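Local atomic coordinates of SIR4-interacting protein SIF2 (Saccharomyces cerevisiae, PDB entry 1R5M), a protein that takes part in transcriptional corepression in yeast as a subunit of the Set3 complex, antagonizes telomeric silencing and may recruit SIR4 to non-telomeric sites. Residues Y63-K66 with A70-A73; V155-N158 with H163-S166; T173-V178 with T182-F187. One frame throughout, in Å; residues are numbered along the deposited sequence.

Contact 1 (Y63-K66 with A70-A73). With SO4 (sulfate ion), chain B.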
loop_
_atom_site.group_PDB
_atom_site.type_symbol
_atom_site.label_atom_id
_atom_site.label_comp_id
_atom_site.label_asym_id
_atom_site.label_seq_id
_atom_site.Cartn_x
_atom_site.Cartn_y
_atom_site.Cartn_z
ATOM N N TYR A 63 6.664 2.125 11.994
ATOM C CA TYR A 63 6.530 0.691 11.808
ATOM C C TYR A 63 5.665 0.047 12.876
ATOM O O TYR A 63 5.658 0.468 14.033
ATOM C CB TYR A 63 7.912 0.018 11.726
ATOM C CG TYR A 63 8.799 0.134 12.946
ATOM C CD1 TYR A 63 8.557 -0.636 14.082
ATOM C CD2 TYR A 63 9.918 0.966 12.940
ATOM C CE1 TYR A 63 9.414 -0.592 15.178
ATOM C CE2 TYR A 63 10.783 1.018 14.036
ATOM C CZ TYR A 63 10.522 0.231 15.148
ATOM O OH TYR A 63 11.383 0.248 16.222
ATOM N N GLY A 64 4.904 -0.957 12.466
ATOM C CA GLY A 64 4.033 -1.647 13.398
ATOM C C GLY A 64 4.673 -2.908 13.933
ATOM O O GLY A 64 5.420 -3.583 13.220
ATOM N N GLU A 65 4.382 -3.233 15.187
ATOM C CA GLU A 65 4.944 -4.425 15.803
ATOM C C GLU A 65 3.826 -5.336 16.280
ATOM O O GLU A 65 2.654 -4.962 16.265
ATOM C CB GLU A 65 5.865 -4.037 16.960
ATOM C CG GLU A 65 7.009 -3.129 16.521
ATOM C CD GLU A 65 7.837 -2.622 17.682
ATOM O OE1 GLU A 65 8.551 -3.432 18.306
ATOM O OE2 GLU A 65 7.764 -1.410 17.970
ATOM N N LYS A 66 4.188 -6.537 16.708
ATOM C CA LYS A 66 3.189 -7.502 17.135
ATOM C C LYS A 66 2.575 -7.284 18.513
ATOM O O LYS A 66 1.436 -7.687 18.741
ATOM C CB LYS A 66 3.780 -8.912 17.036
ATOM C CG LYS A 66 4.179 -9.278 15.607
ATOM C CD LYS A 66 4.783 -10.673 15.494
ATOM C CE LYS A 66 5.133 -10.986 14.039
ATOM N NZ LYS A 66 5.824 -12.301 13.883
ATOM N N ALA A 70 3.233 0.393 17.838
ATOM C CA ALA A 70 3.922 0.823 16.631
ATOM C C ALA A 70 4.940 1.836 17.129
ATOM O O ALA A 70 4.835 2.326 18.249
ATOM C CB ALA A 70 2.948 1.482 15.653
ATOM N N ARG A 71 5.934 2.144 16.310
ATOM C CA ARG A 71 6.939 3.109 16.717
ATOM C C ARG A 71 7.290 4.059 15.588
ATOM O O ARG A 71 7.180 3.717 14.408
ATOM C CB ARG A 71 8.211 2.394 17.197
ATOM C CG ARG A 71 8.118 1.835 18.615
ATOM C CD ARG A 71 9.436 1.208 19.059
ATOM N NE ARG A 71 9.510 1.049 20.511
ATOM C CZ ARG A 71 8.901 0.089 21.203
ATOM N NH1 ARG A 71 8.164 -0.824 20.585
ATOM N NH2 ARG A 71 9.017 0.049 22.523
ATOM N N LEU A 72 7.677 5.271 15.963
ATOM C CA LEU A 72 8.112 6.265 15.003
ATOM C C LEU A 72 9.613 6.326 15.243
ATOM O O LEU A 72 10.058 6.404 16.388
ATOM C CB LEU A 72 7.461 7.625 15.282
ATOM C CG LEU A 72 5.938 7.672 15.125
ATOM C CD1 LEU A 72 5.450 9.098 15.348
ATOM C CD2 LEU A 72 5.543 7.191 13.731
ATOM N N ALA A 73 10.393 6.258 14.173
ATOM C CA ALA A 73 11.839 6.289 14.309
ATOM C C ALA A 73 12.483 7.176 13.267
ATOM O O ALA A 73 11.924 7.425 12.199
ATOM C CB ALA A 73 12.402 4.879 14.200
HETATM S S SO4 B . 7.376 -3.268 23.662
HETATM O O1 SO4 B . 5.966 -3.692 23.734
HETATM O O2 SO4 B . 8.213 -4.217 24.421
HETATM O O3 SO4 B . 7.811 -3.239 22.253
HETATM O O4 SO4 B . 7.524 -1.919 24.239
#
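Tyr63 and Arg71 are a hydrogen-bonded antiparallel pair in the beta hairpin of strands 60-65 and 69-77, the second and third strands of the blade that carries the first WD repeat. Two backbone bonds join them: Tyr63 N to Arg71 O, 2.9 Å, and Arg71 N to Tyr63 O, 2.8 Å. At the next, non-hydrogen-bonded pair Ala70 CB rests on Gly64 CA at 4.0 Å, and two such small residues let the strands lie close (CA to CA 4.1 Å).

Tyr63 carries its ring between the backbone N and the carbonyl carbon (chi1 62°), which turns it toward the partner strand. One ring face receives Arg71 CB in a CH-pi contact, 4.1 Å from the centroid, and the arginine chain runs past the phenol with CD 3.6 Å from Tyr63 OH. Beyond it Glu65 meets the guanidinium edge. Glu65 OE2, approached on its syn side but 26° out of the carboxylate plane, accepts from Arg71 NH1 at 2.7 Å in a salt bridge, the two planar groups turned 56° apart. A flat cation with several N-H groups can serve two anions at once: NH1 also donates to sulfate O3, while Arg71 NH2 reaches sulfate O4 at 3.0 Å. The sulfate, probably from the crystallisation liquor, is held further by Asn67 and Arg95, and Glu65 probably offsets part of the positive charge that Arg71 and Arg95 bring to it.

Strand 86-95, the blade's outermost, flanks the hairpin with Ile90 against Tyr63 and Leu88 against Ala73. On the face of Ala70, strand 111-116 of the following blade packs through Val111 and Leu114.

Contact 2 (V155-N158 with H163-S166)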
loop_
_atom_site.group_PDB
_atom_site.type_symbol
_atom_site.label_atom_id
_atom_site.label_comp_id
_atom_site.label_asym_id
_atom_site.label_seq_id
_atom_site.Cartn_x
_atom_site.Cartn_y
_atom_site.Cartn_z
ATOM N N VAL A 155 -6.510 2.071 5.217
ATOM C CA VAL A 155 -6.850 3.392 5.744
ATOM C C VAL A 155 -6.342 4.402 4.725
ATOM O O VAL A 155 -5.154 4.410 4.396
ATOM C CB VAL A 155 -6.168 3.683 7.097
ATOM C CG1 VAL A 155 -6.446 5.128 7.517
ATOM C CG2 VAL A 155 -6.685 2.727 8.156
ATOM N N LYS A 156 -7.241 5.239 4.216
ATOM C CA LYS A 156 -6.869 6.246 3.225
ATOM C C LYS A 156 -7.325 7.635 3.669
ATOM O O LYS A 156 -8.471 7.820 4.084
ATOM C CB LYS A 156 -7.494 5.918 1.860
ATOM C CG LYS A 156 -7.025 4.605 1.220
ATOM C CD LYS A 156 -5.566 4.679 0.799
ATOM C CE LYS A 156 -5.108 3.411 0.065
ATOM N NZ LYS A 156 -5.723 3.225 -1.285
ATOM N N TRP A 157 -6.414 8.600 3.578
ATOM C CA TRP A 157 -6.692 9.988 3.941
ATOM C C TRP A 157 -7.158 10.767 2.722
ATOM O O TRP A 157 -6.687 10.522 1.610
ATOM C CB TRP A 157 -5.428 10.688 4.433
ATOM C CG TRP A 157 -4.930 10.299 5.772
ATOM C CD1 TRP A 157 -4.194 9.196 6.093
ATOM C CD2 TRP A 157 -5.054 11.064 6.970
ATOM N NE1 TRP A 157 -3.841 9.234 7.423
ATOM C CE2 TRP A 157 -4.358 10.372 7.985
ATOM C CE3 TRP A 157 -5.687 12.275 7.286
ATOM C CZ2 TRP A 157 -4.272 10.851 9.295
ATOM C CZ3 TRP A 157 -5.602 12.753 8.589
ATOM C CH2 TRP A 157 -4.899 12.040 9.578
ATOM N N ASN A 158 -8.059 11.723 2.922
ATOM C CA ASN A 158 -8.502 12.533 1.797
ATOM C C ASN A 158 -7.496 13.669 1.613
ATOM O O ASN A 158 -6.588 13.841 2.430
ATOM C CB ASN A 158 -9.932 13.051 2.022
ATOM C CG ASN A 158 -10.000 14.239 2.954
ATOM O OD1 ASN A 158 -9.216 14.360 3.893
ATOM N ND2 ASN A 158 -10.966 15.118 2.708
ATOM N N HIS A 163 -10.660 13.902 6.561
ATOM C CA HIS A 163 -11.424 12.661 6.601
ATOM C C HIS A 163 -10.575 11.466 6.222
ATOM O O HIS A 163 -9.594 11.593 5.494
ATOM C CB HIS A 163 -12.598 12.702 5.617
ATOM C CG HIS A 163 -13.598 13.777 5.900
ATOM N ND1 HIS A 163 -13.370 15.103 5.605
ATOM C CD2 HIS A 163 -14.833 13.720 6.450
ATOM C CE1 HIS A 163 -14.424 15.817 5.959
ATOM N NE2 HIS A 163 -15.326 15.002 6.474
ATOM N N ILE A 164 -10.959 10.301 6.728
ATOM C CA ILE A 164 -10.275 9.070 6.366
ATOM C C ILE A 164 -11.336 8.013 6.132
ATOM O O ILE A 164 -12.468 8.127 6.614
ATOM C CB ILE A 164 -9.321 8.521 7.469
ATOM C CG1 ILE A 164 -10.098 8.213 8.749
ATOM C CG2 ILE A 164 -8.190 9.499 7.724
ATOM C CD1 ILE A 164 -9.312 7.352 9.738
ATOM N N ILE A 165 -10.970 7.005 5.351
ATOM C CA ILE A 165 -11.841 5.867 5.096
ATOM C C ILE A 165 -11.037 4.708 5.652
ATOM O O ILE A 165 -9.840 4.598 5.381
ATOM C CB ILE A 165 -12.048 5.593 3.602
ATOM C CG1 ILE A 165 -12.721 6.784 2.933
ATOM C CG2 ILE A 165 -12.890 4.333 3.423
ATOM C CD1 ILE A 165 -12.566 6.766 1.440
ATOM N N SER A 166 -11.673 3.858 6.446
ATOM C CA SER A 166 -10.981 2.700 6.996
ATOM C C SER A 166 -11.813 1.467 6.695
ATOM O O SER A 166 -13.041 1.523 6.683
ATOM C CB SER A 166 -10.779 2.845 8.510
ATOM O OG SER A 166 -12.011 3.037 9.184
#
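Lys156 and Ile165 exchange two 2.9 Å backbone bonds, Lys156 N to Ile165 O and Ile165 N to Lys156 O, as strands 152-157 and 163-168 run antiparallel at 161° in the innermost hairpin of their blade.

On one face the Trp157 and Ile164 side chains run alongside one another in the same direction. Ile164 CG2, anti to its own carbonyl carbon, is set over the indole face, 3.9 Å from the centroid of the five-membered ring; a branched aliphatic residue brings a methyl to this broad surface without needing a long chain. Further along, Val155 CG1 approaches Ile164 CD1 at 4.3 Å.

Asn158 closes the turn end. Its backbone N donates to His163 O at 3.0 Å, and its side-chain OD1 accepts from His163 N at 3.1 Å, with the donor standing 62° out of the amide plane. The same OD1 takes a second bond from Thr162 N, so a short amide side chain gathers the backbone donors of the turn.

On the opposite face Lys156 NZ donates to Val212 O and forms salt bridges with Asp211 and Glu213, while Ile165 adds apolar contact with Trp214. The hairpin thus combines a largely apolar face, directed at strand 132-136 of the preceding blade, with a charged link to the following one.

Contact 3 (T173-V178 with T182-F187)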
loop_
_atom_site.group_PDB
_atom_site.type_symbol
_atom_site.label_atom_id
_atom_site.label_comp_id
_atom_site.label_asym_id
_atom_site.label_seq_id
_atom_site.Cartn_x
_atom_site.Cartn_y
_atom_site.Cartn_z
ATOM N N THR A 173 -16.657 -0.940 6.303
ATOM C CA THR A 173 -15.953 0.257 5.871
ATOM C C THR A 173 -16.554 1.477 6.546
ATOM O O THR A 173 -17.771 1.651 6.562
ATOM C CB THR A 173 -16.039 0.398 4.346
ATOM O OG1 THR A 173 -15.540 -0.801 3.739
ATOM C CG2 THR A 173 -15.215 1.579 3.866
ATOM N N ILE A 174 -15.690 2.323 7.096
ATOM C CA ILE A 174 -16.139 3.509 7.810
ATOM C C ILE A 174 -15.555 4.807 7.270
ATOM O O ILE A 174 -14.366 4.874 6.958
ATOM C CB ILE A 174 -15.747 3.416 9.305
ATOM C CG1 ILE A 174 -16.307 2.132 9.921
ATOM C CG2 ILE A 174 -16.233 4.650 10.053
ATOM C CD1 ILE A 174 -17.814 2.040 9.899
ATOM N N LEU A 175 -16.404 5.826 7.164
ATOM C CA LEU A 175 -15.991 7.158 6.734
ATOM C C LEU A 175 -15.952 7.964 8.028
ATOM O O LEU A 175 -16.966 8.082 8.720
ATOM C CB LEU A 175 -17.016 7.775 5.778
ATOM C CG LEU A 175 -16.874 9.287 5.577
ATOM C CD1 LEU A 175 -15.543 9.612 4.907
ATOM C CD2 LEU A 175 -18.041 9.792 4.734
ATOM N N TRP A 176 -14.783 8.495 8.362
ATOM C CA TRP A 176 -14.617 9.265 9.590
ATOM C C TRP A 176 -14.288 10.724 9.365
ATOM O O TRP A 176 -13.661 11.085 8.373
ATOM C CB TRP A 176 -13.440 8.751 10.430
ATOM C CG TRP A 176 -13.417 7.315 10.813
ATOM C CD1 TRP A 176 -12.976 6.264 10.058
ATOM C CD2 TRP A 176 -13.765 6.777 12.088
ATOM N NE1 TRP A 176 -13.020 5.105 10.791
ATOM C CE2 TRP A 176 -13.502 5.391 12.044
ATOM C CE3 TRP A 176 -14.271 7.336 13.271
ATOM C CZ2 TRP A 176 -13.730 4.550 13.139
ATOM C CZ3 TRP A 176 -14.497 6.500 14.359
ATOM C CH2 TRP A 176 -14.225 5.122 14.284
ATOM N N ASN A 177 -14.723 11.559 10.302
ATOM C CA ASN A 177 -14.308 12.950 10.296
ATOM C C ASN A 177 -13.157 12.681 11.268
ATOM O O ASN A 177 -13.382 12.440 12.456
ATOM C CB ASN A 177 -15.337 13.869 10.945
ATOM C CG ASN A 177 -14.785 15.257 11.184
ATOM O OD1 ASN A 177 -13.638 15.406 11.601
ATOM N ND2 ASN A 177 -15.595 16.280 10.926
ATOM N N VAL A 178 -11.932 12.666 10.757
ATOM C CA VAL A 178 -10.770 12.337 11.570
ATOM C C VAL A 178 -10.428 13.331 12.676
ATOM O O VAL A 178 -9.824 12.963 13.686
ATOM C CB VAL A 178 -9.530 12.103 10.660
ATOM C CG1 VAL A 178 -8.904 13.429 10.261
ATOM C CG2 VAL A 178 -8.531 11.202 11.363
ATOM N N THR A 182 -15.513 11.228 14.660
ATOM C CA THR A 182 -16.884 10.751 14.575
ATOM C C THR A 182 -17.133 9.925 13.318
ATOM O O THR A 182 -16.490 10.119 12.284
ATOM C CB THR A 182 -17.884 11.925 14.615
ATOM O OG1 THR A 182 -17.580 12.854 13.567
ATOM C CG2 THR A 182 -17.807 12.640 15.964
ATOM N N VAL A 183 -18.068 8.990 13.428
ATOM C CA VAL A 183 -18.434 8.114 12.322
ATOM C C VAL A 183 -19.477 8.821 11.463
ATOM O O VAL A 183 -20.590 9.078 11.918
ATOM C CB VAL A 183 -19.031 6.791 12.844
ATOM C CG1 VAL A 183 -19.517 5.944 11.678
ATOM C CG2 VAL A 183 -17.992 6.037 13.665
ATOM N N MET A 184 -19.119 9.136 10.224
ATOM C CA MET A 184 -20.044 9.822 9.326
ATOM C C MET A 184 -20.900 8.847 8.536
ATOM O O MET A 184 -22.084 9.090 8.308
ATOM C CB MET A 184 -19.270 10.728 8.376
ATOM C CG MET A 184 -18.565 11.861 9.083
ATOM S SD MET A 184 -17.611 12.830 7.932
ATOM C CE MET A 184 -18.910 13.608 6.996
ATOM N N GLN A 185 -20.291 7.746 8.112
ATOM C CA GLN A 185 -21.003 6.716 7.372
ATOM C C GLN A 185 -20.360 5.370 7.646
ATOM O O GLN A 185 -19.170 5.291 7.947
ATOM C CB GLN A 185 -20.962 6.979 5.863
ATOM C CG GLN A 185 -21.725 8.205 5.395
ATOM C CD GLN A 185 -22.058 8.131 3.916
ATOM O OE1 GLN A 185 -22.793 7.243 3.479
ATOM N NE2 GLN A 185 -21.513 9.057 3.135
ATOM N N HIS A 186 -21.156 4.312 7.548
ATOM C CA HIS A 186 -20.659 2.962 7.758
ATOM C C HIS A 186 -21.238 2.084 6.659
ATOM O O HIS A 186 -22.424 2.179 6.341
ATOM C CB HIS A 186 -21.069 2.446 9.144
ATOM C CG HIS A 186 -22.547 2.341 9.344
ATOM N ND1 HIS A 186 -23.299 1.310 8.823
ATOM C CD2 HIS A 186 -23.415 3.139 10.012
ATOM C CE1 HIS A 186 -24.566 1.476 9.159
ATOM N NE2 HIS A 186 -24.664 2.579 9.880
ATOM N N PHE A 187 -20.397 1.242 6.066
ATOM C CA PHE A 187 -20.850 0.366 4.994
ATOM C C PHE A 187 -20.525 -1.096 5.265
ATOM O O PHE A 187 -19.414 -1.431 5.677
ATOM C CB PHE A 187 -20.214 0.773 3.659
ATOM C CG PHE A 187 -20.264 2.250 3.379
ATOM C CD1 PHE A 187 -19.241 3.086 3.810
ATOM C CD2 PHE A 187 -21.337 2.805 2.688
ATOM C CE1 PHE A 187 -19.283 4.458 3.555
ATOM C CE2 PHE A 187 -21.389 4.174 2.429
ATOM C CZ PHE A 187 -20.361 5.002 2.863
#
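The outer hairpin of a WD40 propeller blade, strands 173-177 and 182-187, is interrupted here by a classic beta bulge in which Met184 and Gln185 both face Leu175. Leu175 O takes a firm bond from Met184 N at 2.8 Å and a weak one from Gln185 N at 3.4 Å, so the register shifts by one residue. Regular pairing flanks the bulge: Thr173 with Phe187, and Asn177 N to Thr182 O at 3.0 Å.

Ile174 CG2 and Val183 CG2 share one face of the Trp176 indole. The valine methyl lies over the six-membered ring, 4.0 Å from the centroid, and Ile174 CG2 over the rim, 3.3 Å above the plane. Val183 CG1, anti to the backbone N (chi1 175°), packs on Ile174 CG2 at 3.9 Å, while Ile174 CD1 bends round to His186 CB at 3.4 Å. Cutting Ile174 back to an alanine would probably open a gap between Val183 and His186 and bare the rim of the indole that CG2 covers.

On the other face Leu175 CD2 touches Met184 CB at 4.0 Å, and the methionine, extended from CA to SD (chi2 177°), brings SD to Asn177 CB. Strand 219-223 of the next blade covers this side, Phe220 against Leu175 and Ile222 against Phe187.

Trp176 NE1 donates to Ser166, whose hydroxyl also pairs with His148, a tryptophan-serine-histidine chain familiar from WD repeats. The chemistry is therefore divided: one face of the indole receives Val183 of the outer strand, whereas its one N-H ties the hairpin by a polar bond to the inner half of the blade.

In the fold
The contacts follow one another along the chain, contact 1 in the first blade of this eight-bladed propeller and contacts 2 and 3 in the third. Contact 1 stands apart, its centre about 20 Å from that of contact 2 and about 25 Å from that of contact 3, with the blade that runs from strand 111-116 to strand 141-145 between them. Contacts 2 and 3 are centred about 9 Å apart and share a four-stranded sheet: contact 2 pairs its first two strands, contact 3 its last two. Neighbouring strands 163-168 and 173-177 join them, for instance through Ser166 O and Ile174 N, so one blade is built outward, hairpin by hairpin, from the inside of the propeller to its rim.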